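Local coordinates for protein aldehyde reductase YahK (Escherichia coli, PDB 1UUF) that catalyses the NADPH-dependent reduction of a wide range of aldehydes to their primary alcohols, as a zinc-containing member of the alcohol dehydrogenase family, at residues Gly282-Val287 / Arg307-Ser312. Numbering follows the deposited sequence.
Sequences GTMTLV and RAIAGS
M284 and A310 sit at the middle of a parallel ladder in which five amides, of M284, L286, A308, A310 and S312, each find a carbonyl across the gap. M284 N donates to A308 O at 3.0 Å, and M284 O accepts A310 N; A310 O in turn takes L286 N at 2.8 Å, close to straight at 167°. The ends are looser: A308 N reaches G282 O with an N-H...O angle of 147°, and S312 N meets L286 O at 3.3 Å, where the strands part. Past the S312 end, a water donates to both V287 O and S312 O, bridging the two segments where direct bonding stops. The CA-H groups of T283, T285, I309 and G311 add weaker contacts to the same carbonyls.

On one face M284 and I309 run side by side, CE against CD1 at 3.6 Å; the bend at chi3 (61°) turns the methyl to I309. On the other, T285 CG2, anti to the backbone N, lies 3.8 Å from S312 CB, while T285 OG1 faces A310 CB at 3.8 Å. This buried hydroxyl has no polar partner in the model. R307 turns its guanidinium away, to the carbonyls of L278 and N301.

Within the Rossmann-type nucleotide-binding domain, strand 282-286 lies between 258-263 and 308-311 in the parallel sheet, with helix 271-275 against M284 and I309 and W190 against T283, T285 and A310. Strand 308-311 ends the sheet within the chain, but pairs antiparallel with a strand of the second subunit, carrying the sheet across the dimer interface.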
loop_
_atom_site.group_PDB
_atom_site.type_symbol
_atom_site.label_atom_id
_atom_site.label_comp_id
_atom_site.label_asym_id
_atom_site.label_seq_id
_atom_site.Cartn_x
_atom_site.Cartn_y
_atom_site.Cartn_z
ATOM N N GLY A 282 -2.831 8.370 2.214
ATOM C CA GLY A 282 -1.589 8.645 1.512
ATOM C C GLY A 282 -0.798 7.377 1.250
ATOM O O GLY A 282 -1.004 6.362 1.910
ATOM N N THR A 283 0.126 7.435 0.297
ATOM C CA THR A 283 0.926 6.268 -0.041
ATOM C C THR A 283 2.398 6.603 -0.194
ATOM O O THR A 283 2.742 7.687 -0.655
ATOM C CB THR A 283 0.467 5.663 -1.386
ATOM O OG1 THR A 283 -0.879 5.195 -1.274
ATOM C CG2 THR A 283 1.382 4.508 -1.804
ATOM N N MET A 284 3.261 5.678 0.217
ATOM C CA MET A 284 4.696 5.852 0.010
ATOM C C MET A 284 5.051 4.692 -0.898
ATOM O O MET A 284 4.790 3.535 -0.564
ATOM C CB MET A 284 5.517 5.750 1.296
ATOM C CG MET A 284 7.022 5.655 0.990
ATOM S SD MET A 284 8.099 5.918 2.410
ATOM C CE MET A 284 7.572 4.571 3.470
ATOM N N THR A 285 5.619 4.999 -2.055
ATOM C CA THR A 285 5.983 3.959 -3.005
ATOM C C THR A 285 7.489 3.839 -3.097
ATOM O O THR A 285 8.189 4.841 -3.231
ATOM C CB THR A 285 5.411 4.272 -4.395
ATOM O OG1 THR A 285 3.982 4.277 -4.316
ATOM C CG2 THR A 285 5.857 3.231 -5.423
ATOM N N LEU A 286 7.978 2.606 -3.017
ATOM C CA LEU A 286 9.407 2.337 -3.079
ATOM C C LEU A 286 9.805 1.951 -4.506
ATOM O O LEU A 286 9.114 1.168 -5.153
ATOM C CB LEU A 286 9.756 1.183 -2.132
ATOM C CG LEU A 286 9.091 1.195 -0.751
ATOM C CD1 LEU A 286 9.478 -0.062 0.012
ATOM C CD2 LEU A 286 9.500 2.436 0.009
ATOM N N VAL A 287 10.913 2.505 -4.995
ATOM C CA VAL A 287 11.386 2.171 -6.339
ATOM C C VAL A 287 12.871 1.824 -6.363
ATOM O O VAL A 287 13.395 1.392 -7.391
ATOM C CB VAL A 287 11.130 3.318 -7.352
ATOM C CG1 VAL A 287 9.644 3.542 -7.509
ATOM C CG2 VAL A 287 11.822 4.594 -6.891
ATOM N N ARG A 307 -3.215 4.299 5.396
ATOM C CA ARG A 307 -2.073 4.606 4.545
ATOM C C ARG A 307 -1.617 3.319 3.889
ATOM O O ARG A 307 -2.033 2.231 4.286
ATOM C CB ARG A 307 -0.929 5.159 5.379
ATOM C CG ARG A 307 -1.187 6.515 5.993
ATOM C CD ARG A 307 -0.321 6.661 7.225
ATOM N NE ARG A 307 -0.269 8.024 7.736
ATOM C CZ ARG A 307 -0.021 8.324 9.006
ATOM N NH1 ARG A 307 0.184 7.352 9.886
ATOM N NH2 ARG A 307 0.039 9.590 9.390
ATOM N N ALA A 308 -0.755 3.442 2.888
ATOM C CA ALA A 308 -0.257 2.267 2.199
ATOM C C ALA A 308 1.196 2.417 1.782
ATOM O O ALA A 308 1.702 3.532 1.610
ATOM C CB ALA A 308 -1.114 1.995 0.966
ATOM N N ILE A 309 1.862 1.277 1.644
ATOM C CA ILE A 309 3.233 1.235 1.165
ATOM C C ILE A 309 3.112 0.410 -0.108
ATOM O O ILE A 309 2.530 -0.671 -0.099
ATOM C CB ILE A 309 4.176 0.522 2.154
ATOM C CG1 ILE A 309 4.165 1.251 3.500
ATOM C CG2 ILE A 309 5.590 0.475 1.579
ATOM C CD1 ILE A 309 4.520 2.717 3.415
ATOM N N ALA A 310 3.640 0.930 -1.207
ATOM C CA ALA A 310 3.554 0.230 -2.475
ATOM C C ALA A 310 4.912 0.179 -3.150
ATOM O O ALA A 310 5.893 0.726 -2.651
ATOM C CB ALA A 310 2.548 0.930 -3.386
ATOM N N GLY A 311 4.957 -0.506 -4.283
ATOM C CA GLY A 311 6.188 -0.602 -5.038
ATOM C C GLY A 311 5.868 -0.287 -6.483
ATOM O O GLY A 311 4.703 -0.266 -6.876
ATOM N N SER A 312 6.897 -0.029 -7.278
ATOM C CA SER A 312 6.700 0.268 -8.688
ATOM C C SER A 312 8.026 0.074 -9.405
ATOM O O SER A 312 9.080 0.298 -8.818
ATOM C CB SER A 312 6.227 1.717 -8.863
ATOM O OG SER A 312 6.059 2.047 -10.236
HETATM O O HOH W 1 11.856 0.067 -9.127
#